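Local structure of hypothetical protein TT1561 (Thermus thermophilus, 1UF3) at residues G40-K45 and P72-I77; P76-L81 and E124-L129; T11-G16 and P204-E209. The protein is of unknown function but belongs to the calcineurin-like metallophosphoesterase superfamily, binds calcium ions and is a predicted phosphoesterase. One frame throughout, in Å; residues are numbered along the deposited sequence.

Contact 1. Residues G40-K45 and P72-I77. With CA (calcium ion), chain I.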
# COMPACT_ATOMS: atom_id res chain seq x y z
N GLY A 40 -13.00 -0.10 -30.30
CA GLY A 40 -13.83 0.92 -30.95
C GLY A 40 -15.20 0.37 -31.38
O GLY A 40 -15.50 -0.79 -31.09
N ASN A 41 -16.03 1.16 -32.05
CA ASN A 41 -15.73 2.54 -32.42
C ASN A 41 -15.67 3.43 -31.20
O ASN A 41 -16.60 3.46 -30.40
CB ASN A 41 -16.83 3.10 -33.36
CG ASN A 41 -17.04 2.24 -34.59
OD1 ASN A 41 -16.15 2.08 -35.42
ND2 ASN A 41 -18.25 1.69 -34.72
N LEU A 42 -14.57 4.16 -31.04
CA LEU A 42 -14.49 5.07 -29.90
C LEU A 42 -15.46 6.22 -30.17
O LEU A 42 -16.18 6.66 -29.28
CB LEU A 42 -13.08 5.66 -29.76
CG LEU A 42 -11.93 4.81 -29.19
CD1 LEU A 42 -11.65 3.61 -30.07
CD2 LEU A 42 -10.69 5.70 -29.08
N MSE A 43 -15.46 6.68 -31.42
CA MSE A 43 -16.26 7.82 -31.89
C MSE A 43 -17.00 7.47 -33.18
O MSE A 43 -16.58 6.58 -33.92
CB MSE A 43 -15.32 8.98 -32.26
CG MSE A 43 -14.70 9.73 -31.12
SE MSE A 43 -16.03 10.81 -30.33
CE MSE A 43 -15.41 10.68 -28.49
N PRO A 44 -18.10 8.19 -33.47
CA PRO A 44 -18.86 7.94 -34.70
C PRO A 44 -18.00 8.57 -35.79
O PRO A 44 -17.17 9.44 -35.51
CB PRO A 44 -20.14 8.75 -34.50
CG PRO A 44 -20.25 8.89 -33.01
CD PRO A 44 -18.82 9.12 -32.59
N LYS A 45 -18.21 8.16 -37.04
CA LYS A 45 -17.45 8.71 -38.16
C LYS A 45 -17.42 10.25 -38.14
O LYS A 45 -16.38 10.86 -38.40
CB LYS A 45 -18.07 8.21 -39.48
CG LYS A 45 -17.51 8.82 -40.76
CD LYS A 45 -16.05 8.48 -40.95
CE LYS A 45 -15.47 9.14 -42.19
NZ LYS A 45 -16.16 8.70 -43.43
N PRO A 72 -14.35 0.54 -37.21
CA PRO A 72 -14.49 0.90 -38.63
C PRO A 72 -14.86 2.37 -38.86
O PRO A 72 -14.55 2.92 -39.90
CB PRO A 72 -15.58 -0.07 -39.13
CG PRO A 72 -15.46 -1.25 -38.15
CD PRO A 72 -15.25 -0.57 -36.84
N GLN A 73 -15.50 3.01 -37.90
CA GLN A 73 -15.89 4.41 -38.05
C GLN A 73 -14.89 5.49 -37.52
O GLN A 73 -15.14 6.70 -37.68
CB GLN A 73 -17.25 4.62 -37.40
CG GLN A 73 -18.41 4.00 -38.18
CD GLN A 73 -19.76 4.34 -37.56
OE1 GLN A 73 -20.04 5.50 -37.29
NE2 GLN A 73 -20.59 3.32 -37.34
N ASP A 74 -13.78 5.07 -36.92
CA ASP A 74 -12.79 6.00 -36.38
C ASP A 74 -11.87 6.53 -37.48
O ASP A 74 -10.64 6.41 -37.40
CB ASP A 74 -11.96 5.31 -35.28
CG ASP A 74 -12.74 5.11 -34.01
OD1 ASP A 74 -13.23 6.11 -33.42
OD2 ASP A 74 -12.89 3.95 -33.57
N ALA A 75 -12.47 7.14 -38.51
CA ALA A 75 -11.72 7.65 -39.64
C ALA A 75 -11.89 9.17 -39.88
O ALA A 75 -12.89 9.78 -39.46
CB ALA A 75 -12.09 6.86 -40.91
N PRO A 76 -10.90 9.81 -40.51
CA PRO A 76 -9.64 9.21 -40.99
C PRO A 76 -8.76 8.73 -39.83
O PRO A 76 -8.84 9.23 -38.70
CB PRO A 76 -9.01 10.34 -41.80
CG PRO A 76 -9.47 11.56 -41.05
CD PRO A 76 -10.92 11.25 -40.79
N ILE A 77 -7.92 7.74 -40.12
CA ILE A 77 -7.04 7.12 -39.14
C ILE A 77 -6.15 8.12 -38.39
O ILE A 77 -5.93 7.99 -37.18
CB ILE A 77 -6.15 6.05 -39.85
CG1 ILE A 77 -5.24 5.32 -38.84
CG2 ILE A 77 -5.29 6.71 -40.90
CD1 ILE A 77 -5.97 4.44 -37.86
CA CA I . -14.03 11.31 -38.11
O HOH W 1 -19.16 0.16 -37.34
O HOH W 2 -14.51 9.68 -36.30
O HOH W 3 -11.78 11.40 -36.93
O HOH W 4 -13.05 13.42 -38.96
O HOH W 5 -14.90 12.64 -40.42
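Loops 40-45 and 72-77 pass closest at K45 and Q73, whose CA atoms are 4.6 Å apart, and a cis peptide bond precedes N41. D74 holds loop 40-45 with its carboxylate, which faces two successive amides: OD2 takes L42 N and OD1 takes M43 N, both through syn lone pairs and each at 3.0 Å. Y52 OH and G71 N add one bond apiece to OD1 and OD2, so both oxygens of this buried group are satisfied. G40 suits its place because a CB there would fall only 2.8 Å from D74 OD2. N41 uses OD1 to take Q73 N at 2.7 Å, a nearly straight bond whose donor stands 41° out of the carbonyl plane. Its ND2 shares a water with Q73 NE2, weakly on the glutamine side. Q73 answers with OE1, which receives K45 N at 3.2 Å in the plane of the amide and on a lone pair; the chain runs on extended beyond CG (chi2 -175°). The two loops then meet at calcium, gripped by K45 O at 2.4 Å and A75 O at 2.3 Å, together with A47 O and four waters. In calcineurin-like enzymes these loops bear metal-binding GD and GNH motifs; N41, P72 and Q73 probably stand where the family has aspartate, asparagine and histidine. Bound by backbone carbonyls and waters, this calcium is not evidently in the family's usual metal site. Loop 40-45 leads from strand 35-39 to helix 49-59, on which L42 packs against F55 and F56; loop 72-77 leads from strand 66-69 to helix 77-90.

Contact 2. Residues P76-L81 and E124-L129; sequences PIWEYL and EEHEAL
P76, which follows a cis peptide bond, brings its CA to 3.2 Å from E125 O in a CA-H...O contact, its CB lying near H126 CD2. The same carbonyl oxygen takes I77 N at 2.9 Å, the donor lying nearly along the C=O axis. The loop thus supplies a carbonyl to an N-H at the helix start, which has none from a preceding turn. I77 CG2 rests 3.6 Å from E125 CB and covers one face of the W78 ring, toward the rim; CG1 stands anti to the backbone N (chi1 -177°), and the turn at chi2 (68°) carries CD1 to 3.9 Å from L129 CD1. The beta-branch gives I77 a CG2 for E125 while CD1 goes to L129. The extended chain of E125 crosses I77 obliquely, CD near CG2 and OE2 near CG1, and OE2 bonds to Y131 OH. E125 and E99 are calcium ligands in this protein, and although no ion is bound to this chain there in the model, the E125 side chain lies about 4 Å from a calcium and packs on E125 of the second subunit. An alanine here would keep the CB contact but would probably leave Y131 OH without this partner and open a gap beside I77 CG1 and CG2. The contact joins the two sheets of the calcineurin-like fold: helix 77-90 follows a strand of one, and loop 124-129 runs between strands 108-118 and 130-132 of the other. E124 OE2 holds that loop in its bend, accepting E127 N through its anti lone pair at 2.8 Å and H126 N from above the carboxylate plane. H126 NE2 lies at the edge of the W78 ring, 4.2 Å from NE1, a packing contact with the planes inclined by 63°, and W78 also packs on P123 of the second subunit.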
# COMPACT_ATOMS: atom_id res chain seq x y z
N PRO A 76 -10.90 9.81 -40.51
CA PRO A 76 -9.64 9.21 -40.99
C PRO A 76 -8.76 8.73 -39.83
O PRO A 76 -8.84 9.23 -38.70
CB PRO A 76 -9.01 10.34 -41.80
CG PRO A 76 -9.47 11.56 -41.05
CD PRO A 76 -10.92 11.25 -40.79
N ILE A 77 -7.92 7.74 -40.12
CA ILE A 77 -7.04 7.12 -39.14
C ILE A 77 -6.15 8.12 -38.39
O ILE A 77 -5.93 7.99 -37.18
CB ILE A 77 -6.15 6.05 -39.85
CG1 ILE A 77 -5.24 5.32 -38.84
CG2 ILE A 77 -5.29 6.71 -40.90
CD1 ILE A 77 -5.97 4.44 -37.86
N TRP A 78 -5.66 9.12 -39.09
CA TRP A 78 -4.75 10.10 -38.50
C TRP A 78 -5.30 10.97 -37.39
O TRP A 78 -4.51 11.48 -36.58
CB TRP A 78 -4.14 10.96 -39.61
CG TRP A 78 -3.52 10.13 -40.73
CD1 TRP A 78 -3.90 10.11 -42.03
CD2 TRP A 78 -2.39 9.23 -40.63
NE1 TRP A 78 -3.09 9.26 -42.75
CE2 TRP A 78 -2.15 8.72 -41.92
CE3 TRP A 78 -1.55 8.83 -39.57
CZ2 TRP A 78 -1.12 7.81 -42.20
CZ3 TRP A 78 -0.51 7.92 -39.85
CH2 TRP A 78 -0.31 7.43 -41.15
N GLU A 79 -6.62 11.15 -37.33
CA GLU A 79 -7.19 11.96 -36.25
C GLU A 79 -7.16 11.16 -34.95
O GLU A 79 -6.73 11.67 -33.90
CB GLU A 79 -8.63 12.39 -36.57
CG GLU A 79 -8.73 13.26 -37.82
CD GLU A 79 -10.00 14.11 -37.89
OE1 GLU A 79 -10.02 15.01 -38.75
OE2 GLU A 79 -10.96 13.90 -37.11
N TYR A 80 -7.65 9.93 -35.02
CA TYR A 80 -7.63 9.03 -33.86
C TYR A 80 -6.15 8.92 -33.43
O TYR A 80 -5.82 9.13 -32.27
CB TYR A 80 -8.16 7.64 -34.25
CG TYR A 80 -7.66 6.45 -33.40
CD1 TYR A 80 -8.26 6.13 -32.18
CD2 TYR A 80 -6.61 5.64 -33.83
CE1 TYR A 80 -7.84 5.04 -31.41
CE2 TYR A 80 -6.17 4.53 -33.07
CZ TYR A 80 -6.79 4.24 -31.86
OH TYR A 80 -6.41 3.13 -31.11
N LEU A 81 -5.28 8.62 -34.39
CA LEU A 81 -3.85 8.44 -34.11
C LEU A 81 -3.15 9.65 -33.46
O LEU A 81 -2.35 9.48 -32.52
CB LEU A 81 -3.09 8.05 -35.38
CG LEU A 81 -1.73 7.38 -35.12
CD1 LEU A 81 -1.98 5.99 -34.49
CD2 LEU A 81 -0.93 7.22 -36.41
N GLU A 124 -8.45 0.79 -46.60
CA GLU A 124 -9.04 2.13 -46.58
C GLU A 124 -8.84 2.71 -45.17
O GLU A 124 -9.07 2.02 -44.16
CB GLU A 124 -10.53 2.05 -46.89
CG GLU A 124 -11.33 3.34 -46.73
CD GLU A 124 -10.90 4.41 -47.72
OE1 GLU A 124 -10.51 4.05 -48.84
OE2 GLU A 124 -10.97 5.60 -47.37
N GLU A 125 -8.42 3.97 -45.09
CA GLU A 125 -8.23 4.62 -43.79
C GLU A 125 -8.81 6.04 -43.71
O GLU A 125 -8.68 6.72 -42.68
CB GLU A 125 -6.73 4.66 -43.42
CG GLU A 125 -6.09 3.28 -43.30
CD GLU A 125 -4.72 3.34 -42.64
OE1 GLU A 125 -3.81 3.97 -43.22
OE2 GLU A 125 -4.58 2.75 -41.54
N HIS A 126 -9.47 6.48 -44.78
CA HIS A 126 -10.04 7.82 -44.77
C HIS A 126 -11.57 7.88 -44.65
O HIS A 126 -12.09 8.60 -43.79
CB HIS A 126 -9.55 8.59 -45.99
CG HIS A 126 -8.07 8.80 -46.00
ND1 HIS A 126 -7.18 7.80 -46.34
CD2 HIS A 126 -7.32 9.86 -45.61
CE1 HIS A 126 -5.94 8.24 -46.16
NE2 HIS A 126 -6.00 9.48 -45.72
N GLU A 127 -12.28 7.13 -45.49
CA GLU A 127 -13.75 7.10 -45.43
C GLU A 127 -14.16 6.13 -44.32
O GLU A 127 -15.26 6.20 -43.76
CB GLU A 127 -14.33 6.64 -46.77
CG GLU A 127 -13.81 7.41 -47.98
CD GLU A 127 -14.10 6.68 -49.28
OE1 GLU A 127 -13.83 5.46 -49.36
OE2 GLU A 127 -14.59 7.33 -50.24
N ALA A 128 -13.26 5.20 -44.00
CA ALA A 128 -13.51 4.20 -42.96
C ALA A 128 -12.17 3.53 -42.66
O ALA A 128 -11.15 3.86 -43.27
CB ALA A 128 -14.52 3.14 -43.47
N LEU A 129 -12.16 2.60 -41.71
CA LEU A 129 -10.93 1.85 -41.45
C LEU A 129 -11.25 0.44 -41.87
O LEU A 129 -12.07 -0.22 -41.24
CB LEU A 129 -10.54 1.85 -39.96
CG LEU A 129 -10.31 3.21 -39.29
CD1 LEU A 129 -9.63 3.01 -37.92
CD2 LEU A 129 -9.47 4.10 -40.18

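Contact 3. Residues T11-G16 and P204-E209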
# COMPACT_ATOMS: atom_id res chain seq x y z
N THR A 11 -14.83 -3.18 -22.53
CA THR A 11 -16.05 -2.76 -23.21
C THR A 11 -15.66 -2.41 -24.64
O THR A 11 -14.46 -2.33 -24.97
CB THR A 11 -16.68 -1.52 -22.55
OG1 THR A 11 -17.99 -1.31 -23.09
CG2 THR A 11 -15.85 -0.27 -22.82
N SER A 12 -16.68 -2.19 -25.47
CA SER A 12 -16.45 -1.85 -26.87
C SER A 12 -17.45 -0.82 -27.41
O SER A 12 -18.42 -0.47 -26.75
CB SER A 12 -16.56 -3.10 -27.74
OG SER A 12 -17.90 -3.58 -27.69
N ASN A 13 -17.18 -0.35 -28.61
CA ASN A 13 -18.05 0.57 -29.31
C ASN A 13 -18.79 1.64 -28.50
O ASN A 13 -20.00 1.72 -28.56
CB ASN A 13 -19.08 -0.27 -30.08
CG ASN A 13 -19.76 0.51 -31.17
OD1 ASN A 13 -19.12 0.92 -32.15
ND2 ASN A 13 -21.07 0.73 -31.02
N PRO A 14 -18.07 2.47 -27.73
CA PRO A 14 -18.75 3.51 -26.95
C PRO A 14 -19.45 4.58 -27.84
O PRO A 14 -20.35 5.29 -27.38
CB PRO A 14 -17.63 4.11 -26.10
CG PRO A 14 -16.39 3.87 -26.95
CD PRO A 14 -16.62 2.46 -27.44
N MSE A 15 -19.03 4.69 -29.09
CA MSE A 15 -19.59 5.63 -30.06
C MSE A 15 -19.77 7.08 -29.58
O MSE A 15 -20.85 7.66 -29.74
CB MSE A 15 -20.93 5.09 -30.60
CG MSE A 15 -20.83 3.97 -31.63
SE MSE A 15 -20.26 4.51 -33.37
CE MSE A 15 -21.95 5.31 -33.95
N GLY A 16 -18.73 7.65 -28.99
CA GLY A 16 -18.79 9.03 -28.54
C GLY A 16 -19.60 9.34 -27.30
O GLY A 16 -19.73 10.51 -26.92
N PRO A 204 -16.84 -8.20 -24.54
CA PRO A 204 -17.06 -7.49 -23.29
C PRO A 204 -18.34 -6.70 -23.16
O PRO A 204 -18.74 -6.35 -22.06
CB PRO A 204 -15.82 -6.61 -23.18
CG PRO A 204 -15.55 -6.27 -24.60
CD PRO A 204 -15.72 -7.61 -25.29
N GLY A 205 -18.98 -6.42 -24.29
CA GLY A 205 -20.21 -5.64 -24.23
C GLY A 205 -20.10 -4.37 -25.07
O GLY A 205 -19.01 -4.00 -25.54
N ASP A 206 -21.23 -3.70 -25.24
CA ASP A 206 -21.29 -2.48 -26.03
C ASP A 206 -21.59 -1.32 -25.06
O ASP A 206 -22.69 -1.26 -24.48
CB ASP A 206 -22.40 -2.63 -27.08
CG ASP A 206 -22.40 -1.51 -28.07
OD1 ASP A 206 -22.32 -0.36 -27.63
OD2 ASP A 206 -22.48 -1.78 -29.29
N LEU A 207 -20.63 -0.40 -24.87
CA LEU A 207 -20.83 0.72 -23.94
C LEU A 207 -21.93 1.68 -24.41
O LEU A 207 -22.54 2.38 -23.59
CB LEU A 207 -19.52 1.51 -23.75
CG LEU A 207 -19.07 1.86 -22.32
CD1 LEU A 207 -18.42 3.23 -22.31
CD2 LEU A 207 -20.19 1.83 -21.35
N SER A 208 -22.17 1.73 -25.71
CA SER A 208 -23.24 2.57 -26.24
C SER A 208 -24.57 2.04 -25.70
O SER A 208 -25.56 2.76 -25.64
CB SER A 208 -23.27 2.55 -27.78
OG SER A 208 -23.84 1.34 -28.26
N GLU A 209 -24.57 0.77 -25.30
CA GLU A 209 -25.76 0.14 -24.74
C GLU A 209 -25.56 0.06 -23.24
O GLU A 209 -26.35 -0.58 -22.53
CB GLU A 209 -25.95 -1.27 -25.30
CG GLU A 209 -25.96 -1.37 -26.82
CD GLU A 209 -27.16 -0.67 -27.47
OE1 GLU A 209 -27.24 -0.68 -28.71
OE2 GLU A 209 -28.01 -0.12 -26.74
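L207 N donates to S12 O at 2.9 Å in a nearly straight bond, which makes S12 and D206 partners in a single beta bridge. G205 O in turn receives S12 N weakly, at 3.0 Å. S12 OG also points at G205 O, though so closely that the modelled length is doubtful, and OG bonds to G188 N as well. G205 suits its place because, at its backbone angles, a CB would press against the carbonyl oxygen of P204. P204 itself lays CB 3.6 Å from T11 N. In the calcineurin-like fold the end of this first strand carries the metal-binding D-x-H motif; here N13 and M15 (selenomethionine in the crystal) probably occupy those positions. N13 and D206 lie side by side, pointing the same way with their flat groups 83° apart; CG is anti to the backbone N in both (chi1 -162° and -171°), and N13 ND2 reaches D206 OD2 only weakly at 3.4 Å. N13 OD1 meanwhile accepts from N41 N. D206 OD1 turns to the start of the 3-10 segment, where it takes S208 N weakly. L207 supplies the apolar part: its CG lies 3.9 Å from T11 CG2, and its CD1 lies 4.0 Å from CB of the P14 ring. T11 OG1, close to L207 CB, bonds to E211 O, while the leucine also packs on A20 and F24 of helix 18-25.

Contacts 1 and 2 are neighbours, their centres 7 Å apart, and share P76 and I77. They are tied by P72 O to L129 N at 3.0 Å and by K45 NZ to E127 O at 2.7 Å. Contact 3 lies 13 Å from contact 1, centre to centre, and joins it through backbone bonds, M15 N to N41 O at 3.0 Å and G16 N to L42 O. M15 also packs on N41 and Q73, which brings together positions that probably correspond to the family's metal-binding motifs; its side chain is about 10 Å from a bound calcium. Contacts 2 and 3 do not touch, their centres being 19 Å apart, and E125 of contact 2 lies about 4 Å from another calcium.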